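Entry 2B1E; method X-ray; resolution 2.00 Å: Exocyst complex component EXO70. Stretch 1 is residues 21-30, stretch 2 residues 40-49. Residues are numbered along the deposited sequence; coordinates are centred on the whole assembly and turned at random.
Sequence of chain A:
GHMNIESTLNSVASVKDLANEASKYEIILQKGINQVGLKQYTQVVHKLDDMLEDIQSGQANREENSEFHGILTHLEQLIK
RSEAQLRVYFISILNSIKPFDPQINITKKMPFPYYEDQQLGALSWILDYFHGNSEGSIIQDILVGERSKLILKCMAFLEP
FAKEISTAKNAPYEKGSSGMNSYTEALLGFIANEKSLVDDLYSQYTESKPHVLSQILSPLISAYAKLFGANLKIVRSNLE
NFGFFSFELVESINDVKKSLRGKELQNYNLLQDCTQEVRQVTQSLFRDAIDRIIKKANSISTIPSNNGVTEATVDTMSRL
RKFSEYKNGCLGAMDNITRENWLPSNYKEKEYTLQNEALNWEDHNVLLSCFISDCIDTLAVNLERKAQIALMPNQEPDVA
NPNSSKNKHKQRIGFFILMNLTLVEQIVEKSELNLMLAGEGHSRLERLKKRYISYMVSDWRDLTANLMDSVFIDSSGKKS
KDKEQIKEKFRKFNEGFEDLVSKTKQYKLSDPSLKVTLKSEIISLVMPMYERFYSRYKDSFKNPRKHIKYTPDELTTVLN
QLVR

Stretch 1 21-30: EASKYEIILQ
Stretch 2 40-49: QYTQVVHKLD

Both stretches are helical and belong to one chain. Phi lies between -57° and -68° throughout, and psi mostly between -35° and -53°. Each helix carries the usual i to i+4 hydrogen bonds, such as L29 N to Y25 O at 2.9 Å and L48 N to V44 O at 3.1 Å. The helices run roughly antiparallel, at 154° between their N-to-C directions, and their axes approach to 10.2 Å. The register is set by three pairs: A22 CA to L48 CA 6.9 Å, Y25 CA to V44 CA 6.6 Å, and L29 CA to Y41 CA 6.6 Å.

The contact buries 439 Å², both sides summed. No direct hydrogen bond or salt bridge crosses it; apolar packing does most of the work.

L29 is the centre. Its chi angles are m and t. Its CA-to-CB bond points sideways, but its end comes nearer to the other helix. It enters a hole formed by Y41, V44, V45 and L48. L29 CG lies 3.6 Å from V44 CG1, L29 CD1 lies 3.6 Å from L48 CD1, and L29 CD2 lies 4.0 Å from V45 CG2. L29 CD2 also sits over one face of the Y41 ring, 3.6 Å from its centroid and 14° off the normal, a CH-pi contact. Y41 has chi1 t and chi2 98°. A branched leucine suits this place because its two methyls reach different walls of the hole.

The CA-to-CB bond of Y25 points toward the other helix, with chi1 m and chi2 -47°. Y25 CB packs against V44 CG1 at 3.7 Å, and Y25 CD2 against L48 CD2 at 3.9 Å. The CA-to-CB bond of V44, chi1 t, also points toward its partner helix. Its short branched side chain fits between Y25 and L29. V44 CG2 reaches I28 CG2 at 4.4 Å; I28 is m, t.

K47 starts toward the first helix, but its end leads away. Its chi angles are m, m, t, t. K47 CD is 3.9 Å from Y25 OH, so the aliphatic chain lies alongside the end of the tyrosine. No hydrogen bond joins the two.

L48, m and t, closes the A22 end. L48 CD2 is 4.4 Å from A22 CB. The small alanine is buried and leaves this methyl close to the backbone, with L48 CD2 4.3 Å from A22 CA.

One water links the stretches near L29. It donates to L29 O at 2.8 Å and hydrogen-bonds Y41 OH at 2.7 Å.

Away from the contact, K24 NZ forms a salt bridge with E21 OE2 at 3.1 Å.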

ATOM      1  N   GLU A  21     -58.127 -37.484 -25.813  1.00 16.88           N
ATOM      2  CA  GLU A  21     -57.019 -36.631 -26.248  1.00 17.45           C
ATOM      3  C   GLU A  21     -55.977 -36.496 -25.146  1.00 16.40           C
ATOM      4  O   GLU A  21     -54.780 -36.605 -25.396  1.00 16.86           O
ATOM      5  CB  GLU A  21     -57.521 -35.235 -26.622  1.00 20.80           C
ATOM      6  CG  GLU A  21     -58.447 -35.214 -27.812  1.00 25.58           C
ATOM      7  CD  GLU A  21     -57.728 -35.580 -29.088  1.00 29.93           C
ATOM      8  OE1 GLU A  21     -56.733 -34.896 -29.414  1.00 32.63           O
ATOM      9  OE2 GLU A  21     -58.152 -36.544 -29.759  1.00 33.65           O
ATOM     10  N   ALA A  22     -56.432 -36.241 -23.925  1.00 12.98           N
ATOM     11  CA  ALA A  22     -55.510 -36.109 -22.804  1.00 14.66           C
ATOM     12  C   ALA A  22     -54.713 -37.393 -22.603  1.00 15.98           C
ATOM     13  O   ALA A  22     -53.516 -37.340 -22.299  1.00 15.98           O
ATOM     14  CB  ALA A  22     -56.265 -35.769 -21.538  1.00 15.26           C
ATOM     15  N   SER A  23     -55.376 -38.540 -22.769  1.00 17.13           N
ATOM     16  CA  SER A  23     -54.730 -39.844 -22.606  1.00 17.34           C
ATOM     17  C   SER A  23     -53.601 -40.012 -23.608  1.00 16.46           C
ATOM     18  O   SER A  23     -52.535 -40.553 -23.287  1.00 16.25           O
ATOM     19  CB  SER A  23     -55.737 -40.981 -22.797  1.00 20.33           C
ATOM     20  OG  SER A  23     -56.596 -41.110 -21.677  1.00 24.26           O
ATOM     21  N   LYS A  24     -53.836 -39.543 -24.826  1.00 15.57           N
ATOM     22  CA  LYS A  24     -52.825 -39.638 -25.861  1.00 16.62           C
ATOM     23  C   LYS A  24     -51.641 -38.742 -25.518  1.00 16.97           C
ATOM     24  O   LYS A  24     -50.485 -39.110 -25.743  1.00 14.29           O
ATOM     25  CB  LYS A  24     -53.426 -39.270 -27.223  1.00 19.65           C
ATOM     26  CG  LYS A  24     -54.507 -40.264 -27.678  1.00 23.59           C
ATOM     27  CD  LYS A  24     -54.903 -40.082 -29.138  1.00 26.43           C
ATOM     28  CE  LYS A  24     -55.680 -38.789 -29.353  1.00 27.74           C
ATOM     29  NZ  LYS A  24     -56.035 -38.565 -30.786  1.00 28.00           N
ATOM     30  N   TYR A  25     -51.917 -37.570 -24.949  1.00 16.55           N
ATOM     31  CA  TYR A  25     -50.837 -36.661 -24.598  1.00 15.44           C
ATOM     32  C   TYR A  25     -50.010 -37.236 -23.457  1.00 14.24           C
ATOM     33  O   TYR A  25     -48.791 -37.035 -23.401  1.00 12.20           O
ATOM     34  CB  TYR A  25     -51.377 -35.282 -24.200  1.00 17.20           C
ATOM     35  CG  TYR A  25     -52.000 -34.518 -25.342  1.00 18.62           C
ATOM     36  CD1 TYR A  25     -51.355 -34.420 -26.571  1.00 19.29           C
ATOM     37  CD2 TYR A  25     -53.236 -33.893 -25.194  1.00 18.69           C
ATOM     38  CE1 TYR A  25     -51.928 -33.722 -27.635  1.00 21.30           C
ATOM     39  CE2 TYR A  25     -53.822 -33.187 -26.250  1.00 22.11           C
ATOM     40  CZ  TYR A  25     -53.162 -33.108 -27.466  1.00 21.28           C
ATOM     41  OH  TYR A  25     -53.739 -32.426 -28.511  1.00 23.09           O
ATOM     42  N   GLU A  26     -50.662 -37.941 -22.536  1.00 15.19           N
ATOM     43  CA  GLU A  26     -49.915 -38.520 -21.428  1.00 13.81           C
ATOM     44  C   GLU A  26     -48.952 -39.598 -21.925  1.00 13.98           C
ATOM     45  O   GLU A  26     -47.844 -39.741 -21.407  1.00  9.67           O
ATOM     46  CB  GLU A  26     -50.836 -39.126 -20.374  1.00 15.91           C
ATOM     47  CG  GLU A  26     -50.037 -39.696 -19.196  1.00 17.59           C
ATOM     48  CD  GLU A  26     -50.861 -39.912 -17.940  1.00 23.30           C
ATOM     49  OE1 GLU A  26     -50.256 -40.100 -16.856  1.00 26.74           O
ATOM     50  OE2 GLU A  26     -52.103 -39.901 -18.029  1.00 24.92           O
ATOM     51  N   ILE A  27     -49.385 -40.362 -22.920  1.00 13.77           N
ATOM     52  CA  ILE A  27     -48.543 -41.413 -23.470  1.00 14.87           C
ATOM     53  C   ILE A  27     -47.295 -40.775 -24.070  1.00 14.91           C
ATOM     54  O   ILE A  27     -46.173 -41.263 -23.888  1.00 13.29           O
ATOM     55  CB  ILE A  27     -49.326 -42.240 -24.528  1.00 15.97           C
ATOM     56  CG1 ILE A  27     -50.389 -43.080 -23.809  1.00 19.04           C
ATOM     57  CG2 ILE A  27     -48.366 -43.123 -25.333  1.00 16.71           C
ATOM     58  CD1 ILE A  27     -51.328 -43.863 -24.715  1.00 17.76           C
ATOM     59  N   ILE A  28     -47.481 -39.666 -24.769  1.00 15.91           N
ATOM     60  CA  ILE A  28     -46.344 -38.968 -25.368  1.00 14.44           C
ATOM     61  C   ILE A  28     -45.399 -38.485 -24.268  1.00 13.36           C
ATOM     62  O   ILE A  28     -44.188 -38.772 -24.279  1.00 11.01           O
ATOM     63  CB  ILE A  28     -46.815 -37.754 -26.195  1.00 15.12           C
ATOM     64  CG1 ILE A  28     -47.681 -38.229 -27.367  1.00 19.05           C
ATOM     65  CG2 ILE A  28     -45.606 -36.974 -26.707  1.00 17.04           C
ATOM     66  CD1 ILE A  28     -48.213 -37.109 -28.244  1.00 17.16           C
ATOM     67  N   LEU A  29     -45.961 -37.754 -23.312  1.00 11.08           N
ATOM     68  CA  LEU A  29     -45.176 -37.215 -22.206  1.00 12.34           C
ATOM     69  C   LEU A  29     -44.439 -38.307 -21.418  1.00 12.18           C
ATOM     70  O   LEU A  29     -43.345 -38.074 -20.901  1.00 11.48           O
ATOM     71  CB  LEU A  29     -46.084 -36.411 -21.270  1.00  9.97           C
ATOM     72  CG  LEU A  29     -46.630 -35.095 -21.837  1.00 10.04           C
ATOM     73  CD1 LEU A  29     -47.677 -34.522 -20.890  1.00  8.65           C
ATOM     74  CD2 LEU A  29     -45.478 -34.092 -22.040  1.00  8.66           C
ATOM     75  N   GLN A  30     -45.043 -39.489 -21.348  1.00 13.84           N
ATOM     76  CA  GLN A  30     -44.483 -40.639 -20.632  1.00 17.02           C
ATOM     77  C   GLN A  30     -43.119 -41.067 -21.176  1.00 16.71           C
ATOM     78  O   GLN A  30     -42.318 -41.655 -20.447  1.00 14.60           O
ATOM     79  CB  GLN A  30     -45.454 -41.821 -20.717  1.00 20.14           C
ATOM     80  CG  GLN A  30     -45.048 -43.068 -19.930  1.00 25.78           C
ATOM     81  CD  GLN A  30     -45.463 -43.007 -18.462  1.00 31.60           C
ATOM     82  OE1 GLN A  30     -46.639 -42.782 -18.141  1.00 34.32           O
ATOM     83  NE2 GLN A  30     -44.502 -43.222 -17.562  1.00 32.00           N
ATOM     84  N   GLN A  40     -41.045 -29.721 -27.888  1.00 12.34           N
ATOM     85  CA  GLN A  40     -42.264 -30.490 -28.168  1.00 12.45           C
ATOM     86  C   GLN A  40     -42.944 -30.896 -26.866  1.00 10.85           C
ATOM     87  O   GLN A  40     -44.181 -30.930 -26.769  1.00  5.87           O
ATOM     88  CB  GLN A  40     -41.939 -31.765 -28.964  1.00 14.61           C
ATOM     89  CG  GLN A  40     -41.470 -31.550 -30.395  1.00 19.58           C
ATOM     90  CD  GLN A  40     -40.164 -30.793 -30.480  1.00 22.72           C
ATOM     91  OE1 GLN A  40     -39.211 -31.080 -29.748  1.00 23.47           O
ATOM     92  NE2 GLN A  40     -40.106 -29.815 -31.383  1.00 27.16           N
ATOM     93  N   TYR A  41     -42.118 -31.222 -25.875  1.00  9.85           N
ATOM     94  CA  TYR A  41     -42.597 -31.629 -24.561  1.00 10.17           C
ATOM     95  C   TYR A  41     -43.354 -30.468 -23.906  1.00  8.81           C
ATOM     96  O   TYR A  41     -44.492 -30.639 -23.472  1.00 10.12           O
ATOM     97  CB  TYR A  41     -41.411 -32.077 -23.682  1.00 10.10           C
ATOM     98  CG  TYR A  41     -41.790 -32.697 -22.345  1.00 11.71           C
ATOM     99  CD1 TYR A  41     -41.848 -34.088 -22.179  1.00 10.85           C
ATOM    100  CD2 TYR A  41     -42.071 -31.893 -21.242  1.00 11.16           C
ATOM    101  CE1 TYR A  41     -42.172 -34.655 -20.943  1.00 11.57           C
ATOM    102  CE2 TYR A  41     -42.397 -32.444 -20.009  1.00 10.43           C
ATOM    103  CZ  TYR A  41     -42.446 -33.823 -19.863  1.00 12.95           C
ATOM    104  OH  TYR A  41     -42.780 -34.354 -18.638  1.00 11.58           O
ATOM    105  N   THR A  42     -42.749 -29.287 -23.831  1.00  9.63           N
ATOM    106  CA  THR A  42     -43.457 -28.169 -23.215  1.00 10.64           C
ATOM    107  C   THR A  42     -44.693 -27.803 -24.021  1.00 12.82           C
ATOM    108  O   THR A  42     -45.659 -27.260 -23.474  1.00 10.90           O
ATOM    109  CB  THR A  42     -42.588 -26.909 -23.075  1.00  9.48           C
ATOM    110  OG1 THR A  42     -42.113 -26.503 -24.362  1.00 10.57           O
ATOM    111  CG2 THR A  42     -41.416 -27.166 -22.133  1.00 10.49           C
ATOM    112  N   GLN A  43     -44.667 -28.098 -25.318  1.00 11.35           N
ATOM    113  CA  GLN A  43     -45.813 -27.794 -26.164  1.00 13.09           C
ATOM    114  C   GLN A  43     -46.991 -28.686 -25.781  1.00 11.20           C
ATOM    115  O   GLN A  43     -48.147 -28.248 -25.782  1.00 10.65           O
ATOM    116  CB  GLN A  43     -45.463 -27.996 -27.640  1.00 16.29           C
ATOM    117  CG  GLN A  43     -46.514 -27.435 -28.569  1.00 20.75           C
ATOM    118  CD  GLN A  43     -46.841 -25.986 -28.243  1.00 25.41           C
ATOM    119  OE1 GLN A  43     -45.951 -25.123 -28.196  1.00 27.44           O
ATOM    120  NE2 GLN A  43     -48.122 -25.710 -28.009  1.00 30.57           N
ATOM    121  N   VAL A  44     -46.713 -29.945 -25.462  1.00 10.85           N
ATOM    122  CA  VAL A  44     -47.788 -30.842 -25.056  1.00  9.69           C
ATOM    123  C   VAL A  44     -48.349 -30.403 -23.702  1.00  9.97           C
ATOM    124  O   VAL A  44     -49.562 -30.428 -23.481  1.00  9.14           O
ATOM    125  CB  VAL A  44     -47.307 -32.297 -24.974  1.00 11.13           C
ATOM    126  CG1 VAL A  44     -48.374 -33.155 -24.296  1.00 10.62           C
ATOM    127  CG2 VAL A  44     -47.030 -32.823 -26.379  1.00 10.38           C
ATOM    128  N   VAL A  45     -47.476 -29.990 -22.788  1.00 10.61           N
ATOM    129  CA  VAL A  45     -47.961 -29.533 -21.494  1.00 10.10           C
ATOM    130  C   VAL A  45     -48.848 -28.294 -21.724  1.00  9.92           C
ATOM    131  O   VAL A  45     -49.868 -28.127 -21.060  1.00  9.73           O
ATOM    132  CB  VAL A  45     -46.793 -29.196 -20.552  1.00  8.51           C
ATOM    133  CG1 VAL A  45     -47.325 -28.733 -19.204  1.00 12.67           C
ATOM    134  CG2 VAL A  45     -45.914 -30.448 -20.351  1.00 10.88           C
ATOM    135  N   HIS A  46     -48.471 -27.430 -22.667  1.00 11.01           N
ATOM    136  CA  HIS A  46     -49.285 -26.240 -22.950  1.00 11.41           C
ATOM    137  C   HIS A  46     -50.684 -26.673 -23.428  1.00 12.66           C
ATOM    138  O   HIS A  46     -51.689 -26.067 -23.051  1.00 11.80           O
ATOM    139  CB  HIS A  46     -48.645 -25.347 -24.036  1.00 12.77           C
ATOM    140  CG  HIS A  46     -47.449 -24.566 -23.575  1.00 10.17           C
ATOM    141  ND1 HIS A  46     -47.400 -23.923 -22.358  1.00 10.24           N
ATOM    142  CD2 HIS A  46     -46.272 -24.292 -24.191  1.00 10.29           C
ATOM    143  CE1 HIS A  46     -46.245 -23.289 -22.242  1.00 11.48           C
ATOM    144  NE2 HIS A  46     -45.542 -23.497 -23.341  1.00  9.25           N
ATOM    145  N   LYS A  47     -50.746 -27.705 -24.266  1.00 12.40           N
ATOM    146  CA  LYS A  47     -52.034 -28.197 -24.761  1.00 14.97           C
ATOM    147  C   LYS A  47     -52.931 -28.590 -23.593  1.00 13.42           C
ATOM    148  O   LYS A  47     -54.114 -28.274 -23.573  1.00 11.04           O
ATOM    149  CB  LYS A  47     -51.844 -29.417 -25.672  1.00 17.19           C
ATOM    150  CG  LYS A  47     -51.338 -29.113 -27.080  1.00 24.09           C
ATOM    151  CD  LYS A  47     -52.485 -28.741 -28.005  1.00 29.47           C
ATOM    152  CE  LYS A  47     -52.008 -28.538 -29.437  1.00 32.00           C
ATOM    153  NZ  LYS A  47     -53.151 -28.250 -30.355  1.00 33.98           N
ATOM    154  N   LEU A  48     -52.361 -29.293 -22.618  1.00 12.43           N
ATOM    155  CA  LEU A  48     -53.125 -29.737 -21.452  1.00 11.90           C
ATOM    156  C   LEU A  48     -53.607 -28.549 -20.629  1.00 11.82           C
ATOM    157  O   LEU A  48     -54.756 -28.508 -20.172  1.00 10.43           O
ATOM    158  CB  LEU A  48     -52.258 -30.645 -20.584  1.00 13.02           C
ATOM    159  CG  LEU A  48     -51.803 -31.955 -21.233  1.00 12.62           C
ATOM    160  CD1 LEU A  48     -50.718 -32.587 -20.373  1.00 16.76           C
ATOM    161  CD2 LEU A  48     -52.981 -32.904 -21.407  1.00 15.59           C
ATOM    162  N   ASP A  49     -52.703 -27.596 -20.437  1.00 11.89           N
ATOM    163  CA  ASP A  49     -52.977 -26.393 -19.680  1.00 13.64           C
ATOM    164  C   ASP A  49     -54.126 -25.627 -20.329  1.00 14.31           C
ATOM    165  O   ASP A  49     -55.084 -25.230 -19.656  1.00  9.18           O
ATOM    166  CB  ASP A  49     -51.721 -25.522 -19.644  1.00 17.71           C
ATOM    167  CG  ASP A  49     -51.475 -24.919 -18.284  1.00 20.05           C
ATOM    168  OD1 ASP A  49     -52.376 -25.022 -17.425  1.00 21.18           O
ATOM    169  OD2 ASP A  49     -50.385 -24.342 -18.074  1.00 23.93           O
TER
HETATM  170  O   HOH W   1     -42.959 -37.078 -18.359  1.00 22.34           O